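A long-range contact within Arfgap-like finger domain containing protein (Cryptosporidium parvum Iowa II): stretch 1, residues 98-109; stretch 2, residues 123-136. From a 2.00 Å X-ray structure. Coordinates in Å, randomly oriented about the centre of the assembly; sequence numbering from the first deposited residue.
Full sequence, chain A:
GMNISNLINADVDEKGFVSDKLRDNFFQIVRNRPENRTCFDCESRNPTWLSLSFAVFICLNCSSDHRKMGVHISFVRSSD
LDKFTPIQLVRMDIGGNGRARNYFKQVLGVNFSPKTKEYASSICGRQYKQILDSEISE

Stretch 1, residues 98-109: GRARNYFKQVLG
Stretch 2 (123-136) ICGRQYKQILDSEI

The first helix, already under way at Gly 98, packs beside helix 123-135 with their N-to-C directions 141° apart, so they run roughly antiparallel but noticeably splayed. Their axes come no closer than 10.9 Å, a spacing wide enough for large side chains to lie between them. Backbone angles stay near -60/-45 through most of both helices, with the usual i to i+4 hydrogen bonds. The register is set by two CA pairs, Tyr 103 CA to Tyr 128 CA at 7.6 Å and Val 107 CA to Cys 124 CA at 7.0 Å: one turn forward on the first helix corresponds to one turn back on the second. Gly 109 then leaves helical geometry at phi 87°, a positive value that favours glycine.

Tyr 128 has the largest covered area of the contact. Its CA-to-CB bond points toward the first helix, and with chi1 -176° (t) and chi2 73° the ring enters a hole formed by Arg 99, Ala 100, Tyr 103 and Phe 104. Small Ala 100 suits this site, because its methyl leaves room for the ring: Ala 100 CB lies 3.9 Å from Tyr 128 CE2. The phenol oxygen reaches toward the N-terminal part of the stretch, where Tyr 128 OH is 3.4 Å from Arg 99 CG. It also approaches the backbone, 3.3 Å from Ala 100 N, but the angle is too poor for a hydrogen bond.

Tyr 103 returns the insertion, its side chain (chi1 175°, t; chi2 84°) sitting among Cys 124, Gln 127, Tyr 128 and Ile 131. Tyr 128 CD1 lies over one face of its ring, 3.3 Å from Tyr 103 CG; the ring centroids are 4.8 Å apart and the planes meet at 33°, an oblique arrangement. Ile 131 (m, t) adds an aliphatic contact, Ile 131 CD1 to Tyr 103 CE1 at 3.6 Å. A tyrosine fits here because its ring can pack while its hydroxyl reaches polar surroundings: Tyr 103 OH is 3.2 Å from the oxygen of water 1, which donates to Gln 127 OE1 across 2.9 Å.

Phe 104 (chi1 -72°, m; chi2 -60°) leaves its backbone sideways, but its ring end comes nearer the second helix. Gly 125 CA meets the ring edge, 3.8 Å from Phe 104 CZ. One residue before Gly 125, Cys 124 (m) offers a compact side chain to Val 107, with Cys 124 CB 3.8 Å from Val 107 CG2.

Arg 99 closes the other end. Its side chain is extended, with chi1 to chi3 all t, and the guanidinium forms a salt bridge with Glu 135: Arg 99 NH1 and Arg 99 NH2 donate to Glu 135 OE2 at 2.9 and 3.0 Å, the acceptor lying near the guanidinium plane. Leu 132 CD2 covers one guanidinium face, 4.2 Å from Arg 99 NH1, so the long arginine combines apolar packing with charge pairing.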

ATOM      1  N   GLY A  98      -5.032   0.463   8.175  1.00 17.48           N
ATOM      2  CA  GLY A  98      -5.484  -0.198   9.397  1.00 18.68           C
ATOM      3  C   GLY A  98      -5.075  -1.667   9.589  1.00 18.78           C
ATOM      4  O   GLY A  98      -4.530  -2.049  10.637  1.00 18.55           O
ATOM      5  N   ARG A  99      -5.359  -2.513   8.605  1.00 18.23           N
ATOM      6  CA  ARG A  99      -4.899  -3.900   8.672  1.00 18.36           C
ATOM      7  C   ARG A  99      -3.363  -4.053   8.876  1.00 18.14           C
ATOM      8  O   ARG A  99      -2.920  -4.907   9.670  1.00 17.07           O
ATOM      9  CB  ARG A  99      -5.319  -4.637   7.401  1.00 18.58           C
ATOM     10  CG  ARG A  99      -5.097  -6.125   7.489  1.00 18.71           C
ATOM     11  CD  ARG A  99      -5.677  -6.826   6.318  1.00 20.35           C
ATOM     12  NE  ARG A  99      -5.820  -8.260   6.582  1.00 20.40           N
ATOM     13  CZ  ARG A  99      -6.354  -9.128   5.717  1.00 19.73           C
ATOM     14  NH1 ARG A  99      -6.824  -8.714   4.542  1.00 13.61           N
ATOM     15  NH2 ARG A  99      -6.435 -10.414   6.047  1.00 17.89           N
ATOM     16  N   ALA A 100      -2.584  -3.255   8.133  1.00 16.77           N
ATOM     17  CA  ALA A 100      -1.115  -3.245   8.230  1.00 18.16           C
ATOM     18  C   ALA A 100      -0.602  -2.753   9.612  1.00 19.29           C
ATOM     19  O   ALA A 100       0.233  -3.431  10.238  1.00 19.49           O
ATOM     20  CB  ALA A 100      -0.476  -2.429   7.074  1.00 16.35           C
ATOM     21  N   ARG A 101      -1.133  -1.620  10.089  1.00 20.00           N
ATOM     22  CA  ARG A 101      -0.837  -1.106  11.433  1.00 21.47           C
ATOM     23  C   ARG A 101      -1.162  -2.199  12.452  1.00 21.28           C
ATOM     24  O   ARG A 101      -0.374  -2.456  13.340  1.00 20.77           O
ATOM     25  CB  ARG A 101      -1.665   0.152  11.773  1.00 21.70           C
ATOM     26  CG  ARG A 101      -0.984   1.460  11.425  1.00 25.48           C
ATOM     27  CD  ARG A 101      -2.019   2.604  11.365  1.00 28.10           C
ATOM     28  NE  ARG A 101      -1.530   3.744  10.608  1.00 26.04           N
ATOM     29  CZ  ARG A 101      -2.323   4.560   9.922  1.00 29.02           C
ATOM     30  NH1 ARG A 101      -3.636   4.341   9.937  1.00 24.92           N
ATOM     31  NH2 ARG A 101      -1.810   5.591   9.230  1.00 28.56           N
ATOM     32  N   ASN A 102      -2.289  -2.872  12.274  1.00 21.00           N
ATOM     33  CA  ASN A 102      -2.691  -3.881  13.232  1.00 22.44           C
ATOM     34  C   ASN A 102      -1.688  -5.023  13.250  1.00 22.03           C
ATOM     35  O   ASN A 102      -1.249  -5.437  14.313  1.00 22.46           O
ATOM     36  CB  ASN A 102      -4.128  -4.408  12.973  1.00 21.85           C
ATOM     37  CG  ASN A 102      -4.461  -5.655  13.829  1.00 24.89           C
ATOM     38  OD1 ASN A 102      -4.340  -5.627  15.046  1.00 27.54           O
ATOM     39  ND2 ASN A 102      -4.862  -6.743  13.185  1.00 23.74           N
ATOM     40  N   TYR A 103      -1.333  -5.528  12.060  1.00 21.41           N
ATOM     41  CA  TYR A 103      -0.378  -6.602  11.963  1.00 21.88           C
ATOM     42  C   TYR A 103       0.995  -6.222  12.560  1.00 21.13           C
ATOM     43  O   TYR A 103       1.528  -6.954  13.403  1.00 20.49           O
ATOM     44  CB  TYR A 103      -0.229  -7.069  10.516  1.00 22.19           C
ATOM     45  CG  TYR A 103       0.855  -8.111  10.334  1.00 22.69           C
ATOM     46  CD1 TYR A 103       0.594  -9.452  10.570  1.00 21.81           C
ATOM     47  CD2 TYR A 103       2.158  -7.740   9.958  1.00 21.21           C
ATOM     48  CE1 TYR A 103       1.567 -10.402  10.407  1.00 24.55           C
ATOM     49  CE2 TYR A 103       3.142  -8.695   9.793  1.00 22.99           C
ATOM     50  CZ  TYR A 103       2.835 -10.014  10.029  1.00 23.10           C
ATOM     51  OH  TYR A 103       3.784 -10.962   9.878  1.00 27.11           O
ATOM     52  N   PHE A 104       1.535  -5.100  12.112  1.00 20.75           N
ATOM     53  CA  PHE A 104       2.874  -4.631  12.538  1.00 22.61           C
ATOM     54  C   PHE A 104       2.982  -4.268  14.026  1.00 23.31           C
ATOM     55  O   PHE A 104       3.956  -4.653  14.661  1.00 23.30           O
ATOM     56  CB  PHE A 104       3.448  -3.533  11.603  1.00 22.08           C
ATOM     57  CG  PHE A 104       3.880  -4.065  10.248  1.00 22.18           C
ATOM     58  CD1 PHE A 104       4.877  -5.043  10.160  1.00 22.84           C
ATOM     59  CD2 PHE A 104       3.283  -3.591   9.062  1.00 22.10           C
ATOM     60  CE1 PHE A 104       5.269  -5.571   8.909  1.00 20.12           C
ATOM     61  CE2 PHE A 104       3.658  -4.076   7.814  1.00 21.10           C
ATOM     62  CZ  PHE A 104       4.655  -5.090   7.730  1.00 22.53           C
ATOM     63  N   LYS A 105       1.983  -3.584  14.589  1.00 23.37           N
ATOM     64  CA  LYS A 105       1.999  -3.310  16.029  1.00 24.61           C
ATOM     65  C   LYS A 105       2.038  -4.620  16.833  1.00 24.23           C
ATOM     66  O   LYS A 105       2.617  -4.630  17.898  1.00 22.53           O
ATOM     67  CB  LYS A 105       0.802  -2.465  16.498  1.00 25.52           C
ATOM     68  CG  LYS A 105       0.711  -1.028  15.939  1.00 26.21           C
ATOM     69  CD  LYS A 105      -0.539  -0.322  16.515  1.00 27.09           C
ATOM     70  CE  LYS A 105      -0.646   1.162  16.092  1.00 32.44           C
ATOM     71  NZ  LYS A 105       0.597   2.029  16.363  1.00 36.28           N
ATOM     72  N   GLN A 106       1.395  -5.692  16.343  1.00 24.09           N
ATOM     73  CA  GLN A 106       1.481  -7.009  17.017  1.00 25.20           C
ATOM     74  C   GLN A 106       2.844  -7.684  16.850  1.00 24.82           C
ATOM     75  O   GLN A 106       3.434  -8.150  17.835  1.00 26.00           O
ATOM     76  CB  GLN A 106       0.363  -7.980  16.569  1.00 25.28           C
ATOM     77  CG  GLN A 106      -1.055  -7.388  16.594  1.00 29.48           C
ATOM     78  CD  GLN A 106      -2.154  -8.403  16.963  1.00 34.86           C
ATOM     79  OE1 GLN A 106      -1.877  -9.458  17.576  1.00 35.63           O
ATOM     80  NE2 GLN A 106      -3.414  -8.080  16.598  1.00 33.82           N
ATOM     81  N   VAL A 107       3.351  -7.745  15.615  1.00 23.38           N
ATOM     82  CA  VAL A 107       4.555  -8.514  15.341  1.00 22.77           C
ATOM     83  C   VAL A 107       5.860  -7.714  15.570  1.00 22.98           C
ATOM     84  O   VAL A 107       6.900  -8.296  15.928  1.00 22.49           O
ATOM     85  CB  VAL A 107       4.546  -9.227  13.954  1.00 22.16           C
ATOM     86  CG1 VAL A 107       3.279 -10.081  13.783  1.00 24.01           C
ATOM     87  CG2 VAL A 107       4.712  -8.263  12.829  1.00 22.03           C
ATOM     88  N   LEU A 108       5.796  -6.392  15.383  1.00 21.63           N
ATOM     89  CA  LEU A 108       6.937  -5.515  15.681  1.00 20.74           C
ATOM     90  C   LEU A 108       6.842  -4.877  17.077  1.00 20.96           C
ATOM     91  O   LEU A 108       7.846  -4.376  17.613  1.00 20.36           O
ATOM     92  CB  LEU A 108       7.124  -4.468  14.568  1.00 20.77           C
ATOM     93  CG  LEU A 108       7.543  -5.002  13.183  1.00 18.56           C
ATOM     94  CD1 LEU A 108       7.704  -3.855  12.206  1.00 16.56           C
ATOM     95  CD2 LEU A 108       8.822  -5.832  13.239  1.00 18.67           C
ATOM     96  N   GLY A 109       5.642  -4.912  17.673  1.00 22.00           N
ATOM     97  CA  GLY A 109       5.447  -4.510  19.086  1.00 23.19           C
ATOM     98  C   GLY A 109       5.192  -3.036  19.346  1.00 24.24           C
ATOM     99  O   GLY A 109       4.967  -2.255  18.398  1.00 24.96           O
ATOM    100  N   ILE A 123      11.723  -9.564   7.834  1.00 21.24           N
ATOM    101  CA  ILE A 123      11.048 -10.841   7.584  1.00 22.72           C
ATOM    102  C   ILE A 123       9.540 -10.799   7.876  1.00 21.96           C
ATOM    103  O   ILE A 123       8.764 -11.465   7.170  1.00 21.15           O
ATOM    104  CB  ILE A 123      11.743 -12.020   8.358  1.00 24.04           C
ATOM    105  CG1 ILE A 123      10.993 -13.328   8.135  1.00 26.60           C
ATOM    106  CG2 ILE A 123      11.837 -11.712   9.828  1.00 24.55           C
ATOM    107  CD1 ILE A 123      11.931 -14.466   7.714  1.00 31.43           C
ATOM    108  N   CYS A 124       9.141 -10.018   8.893  1.00 21.74           N
ATOM    109  CA  CYS A 124       7.730  -9.722   9.225  1.00 22.69           C
ATOM    110  C   CYS A 124       7.028  -9.005   8.075  1.00 21.74           C
ATOM    111  O   CYS A 124       5.855  -9.257   7.812  1.00 21.95           O
ATOM    112  CB  CYS A 124       7.610  -8.839  10.486  1.00 22.36           C
ATOM    113  SG  CYS A 124       8.490  -9.494  11.900  1.00 30.44           S
ATOM    114  N   GLY A 125       7.753  -8.130   7.381  1.00 21.16           N
ATOM    115  CA  GLY A 125       7.223  -7.465   6.193  1.00 20.23           C
ATOM    116  C   GLY A 125       6.936  -8.499   5.117  1.00 21.09           C
ATOM    117  O   GLY A 125       5.853  -8.505   4.494  1.00 19.69           O
ATOM    118  N   ARG A 126       7.918  -9.367   4.885  1.00 20.95           N
ATOM    119  CA  ARG A 126       7.783 -10.434   3.877  1.00 21.72           C
ATOM    120  C   ARG A 126       6.570 -11.314   4.188  1.00 21.50           C
ATOM    121  O   ARG A 126       5.769 -11.551   3.313  1.00 22.09           O
ATOM    122  CB  ARG A 126       9.054 -11.264   3.795  1.00 21.45           C
ATOM    123  CG  ARG A 126       9.007 -12.392   2.768  1.00 24.24           C
ATOM    124  N   GLN A 127       6.443 -11.735   5.447  1.00 21.97           N
ATOM    125  CA  GLN A 127       5.342 -12.513   5.954  1.00 22.73           C
ATOM    126  C   GLN A 127       3.956 -11.860   5.770  1.00 22.50           C
ATOM    127  O   GLN A 127       2.983 -12.524   5.363  1.00 21.89           O
ATOM    128  CB  GLN A 127       5.576 -12.787   7.420  1.00 23.34           C
ATOM    129  CG  GLN A 127       5.760 -14.256   7.721  1.00 28.32           C
ATOM    130  CD  GLN A 127       6.720 -14.497   8.852  1.00 31.43           C
ATOM    131  OE1 GLN A 127       6.648 -13.847   9.894  1.00 36.31           O
ATOM    132  NE2 GLN A 127       7.635 -15.435   8.658  1.00 34.28           N
ATOM    133  N   TYR A 128       3.874 -10.563   6.050  1.00 21.28           N
ATOM    134  CA  TYR A 128       2.615  -9.815   5.804  1.00 21.32           C
ATOM    135  C   TYR A 128       2.282  -9.718   4.306  1.00 21.88           C
ATOM    136  O   TYR A 128       1.120  -9.842   3.930  1.00 22.09           O
ATOM    137  CB  TYR A 128       2.649  -8.440   6.478  1.00 19.94           C
ATOM    138  CG  TYR A 128       1.371  -7.666   6.343  1.00 20.12           C
ATOM    139  CD1 TYR A 128       0.222  -8.035   7.076  1.00 18.92           C
ATOM    140  CD2 TYR A 128       1.286  -6.610   5.446  1.00 17.27           C
ATOM    141  CE1 TYR A 128      -0.967  -7.329   6.934  1.00 21.13           C
ATOM    142  CE2 TYR A 128       0.097  -5.900   5.289  1.00 19.22           C
ATOM    143  CZ  TYR A 128      -1.007  -6.258   6.035  1.00 18.79           C
ATOM    144  OH  TYR A 128      -2.159  -5.564   5.866  1.00 19.51           O
ATOM    145  N   LYS A 129       3.291  -9.472   3.469  1.00 22.44           N
ATOM    146  CA  LYS A 129       3.143  -9.435   2.011  1.00 23.13           C
ATOM    147  C   LYS A 129       2.528 -10.772   1.493  1.00 23.25           C
ATOM    148  O   LYS A 129       1.627 -10.764   0.653  1.00 22.20           O
ATOM    149  CB  LYS A 129       4.517  -9.180   1.377  1.00 23.51           C
ATOM    150  CG  LYS A 129       4.571  -8.544  -0.016  1.00 26.55           C
ATOM    151  CD  LYS A 129       5.087  -9.502  -1.100  1.00 30.32           C
ATOM    152  CE  LYS A 129       5.583  -8.732  -2.362  1.00 31.64           C
ATOM    153  NZ  LYS A 129       7.037  -8.224  -2.310  1.00 36.15           N
ATOM    154  N   GLN A 130       3.002 -11.894   2.044  1.00 22.50           N
ATOM    155  CA  GLN A 130       2.467 -13.227   1.762  1.00 23.62           C
ATOM    156  C   GLN A 130       1.066 -13.478   2.274  1.00 22.08           C
ATOM    157  O   GLN A 130       0.352 -14.233   1.656  1.00 22.02           O
ATOM    158  CB  GLN A 130       3.393 -14.330   2.309  1.00 23.17           C
ATOM    159  CG  GLN A 130       4.610 -14.563   1.434  1.00 25.48           C
ATOM    160  CD  GLN A 130       5.444 -15.773   1.881  1.00 25.93           C
ATOM    161  OE1 GLN A 130       6.653 -15.782   1.726  1.00 32.10           O
ATOM    162  NE2 GLN A 130       4.788 -16.785   2.453  1.00 33.31           N
ATOM    163  N   ILE A 131       0.690 -12.892   3.409  1.00 22.27           N
ATOM    164  CA  ILE A 131      -0.698 -12.961   3.923  1.00 22.40           C
ATOM    165  C   ILE A 131      -1.645 -12.314   2.911  1.00 22.33           C
ATOM    166  O   ILE A 131      -2.734 -12.837   2.605  1.00 21.96           O
ATOM    167  CB  ILE A 131      -0.854 -12.273   5.331  1.00 22.96           C
ATOM    168  CG1 ILE A 131      -0.071 -13.046   6.416  1.00 25.01           C
ATOM    169  CG2 ILE A 131      -2.331 -12.120   5.738  1.00 22.79           C
ATOM    170  CD1 ILE A 131       0.161 -12.234   7.695  1.00 22.43           C
ATOM    171  N   LEU A 132      -1.222 -11.174   2.379  1.00 21.34           N
ATOM    172  CA  LEU A 132      -2.018 -10.494   1.381  1.00 21.49           C
ATOM    173  C   LEU A 132      -2.091 -11.274   0.070  1.00 22.06           C
ATOM    174  O   LEU A 132      -3.162 -11.334  -0.520  1.00 21.26           O
ATOM    175  CB  LEU A 132      -1.492  -9.092   1.139  1.00 21.59           C
ATOM    176  CG  LEU A 132      -1.573  -8.067   2.287  1.00 22.31           C
ATOM    177  CD1 LEU A 132      -1.102  -6.737   1.666  1.00 23.10           C
ATOM    178  CD2 LEU A 132      -2.982  -7.921   2.959  1.00 21.92           C
ATOM    179  N   ASP A 133      -0.960 -11.867  -0.362  1.00 22.60           N
ATOM    180  CA  ASP A 133      -0.890 -12.685  -1.591  1.00 24.19           C
ATOM    181  C   ASP A 133      -1.866 -13.851  -1.498  1.00 24.23           C
ATOM    182  O   ASP A 133      -2.570 -14.181  -2.458  1.00 24.70           O
ATOM    183  CB  ASP A 133       0.508 -13.308  -1.770  1.00 24.01           C
ATOM    184  CG  ASP A 133       1.564 -12.317  -2.123  1.00 27.40           C
ATOM    185  OD1 ASP A 133       1.220 -11.134  -2.418  1.00 29.13           O
ATOM    186  OD2 ASP A 133       2.761 -12.744  -2.138  1.00 29.11           O
ATOM    187  N   SER A 134      -1.856 -14.487  -0.336  1.00 24.65           N
ATOM    188  CA  SER A 134      -2.733 -15.581  -0.038  1.00 26.54           C
ATOM    189  C   SER A 134      -4.224 -15.171  -0.074  1.00 27.24           C
ATOM    190  O   SER A 134      -5.056 -15.918  -0.575  1.00 27.72           O
ATOM    191  CB  SER A 134      -2.364 -16.128   1.314  1.00 26.82           C
ATOM    192  OG  SER A 134      -2.759 -17.462   1.388  1.00 31.85           O
ATOM    193  N   GLU A 135      -4.552 -13.980   0.420  1.00 27.63           N
ATOM    194  CA  GLU A 135      -5.932 -13.452   0.350  1.00 29.11           C
ATOM    195  C   GLU A 135      -6.452 -13.250  -1.065  1.00 30.04           C
ATOM    196  O   GLU A 135      -7.623 -13.492  -1.330  1.00 30.19           O
ATOM    197  CB  GLU A 135      -6.027 -12.112   1.057  1.00 29.38           C
ATOM    198  CG  GLU A 135      -5.908 -12.189   2.531  1.00 30.35           C
ATOM    199  CD  GLU A 135      -7.253 -12.333   3.157  1.00 34.24           C
ATOM    200  OE1 GLU A 135      -7.742 -13.486   3.229  1.00 34.30           O
ATOM    201  OE2 GLU A 135      -7.816 -11.286   3.556  1.00 33.99           O
ATOM    202  N   ILE A 136      -5.584 -12.777  -1.957  1.00 30.25           N
ATOM    203  CA  ILE A 136      -5.976 -12.481  -3.313  1.00 31.28           C
ATOM    204  C   ILE A 136      -5.829 -13.667  -4.277  1.00 32.63           C
ATOM    205  O   ILE A 136      -6.147 -13.512  -5.458  1.00 33.83           O
ATOM    206  CB  ILE A 136      -5.233 -11.235  -3.900  1.00 30.76           C
ATOM    207  CG1 ILE A 136      -3.708 -11.498  -3.978  1.00 31.24           C
ATOM    208  CG2 ILE A 136      -5.600  -9.995  -3.125  1.00 29.31           C
ATOM    209  CD1 ILE A 136      -2.825 -10.404  -4.696  1.00 30.81           C
TER
HETATM  210  O   HOH W   1       6.455 -11.561  11.622  1.00 45.80           O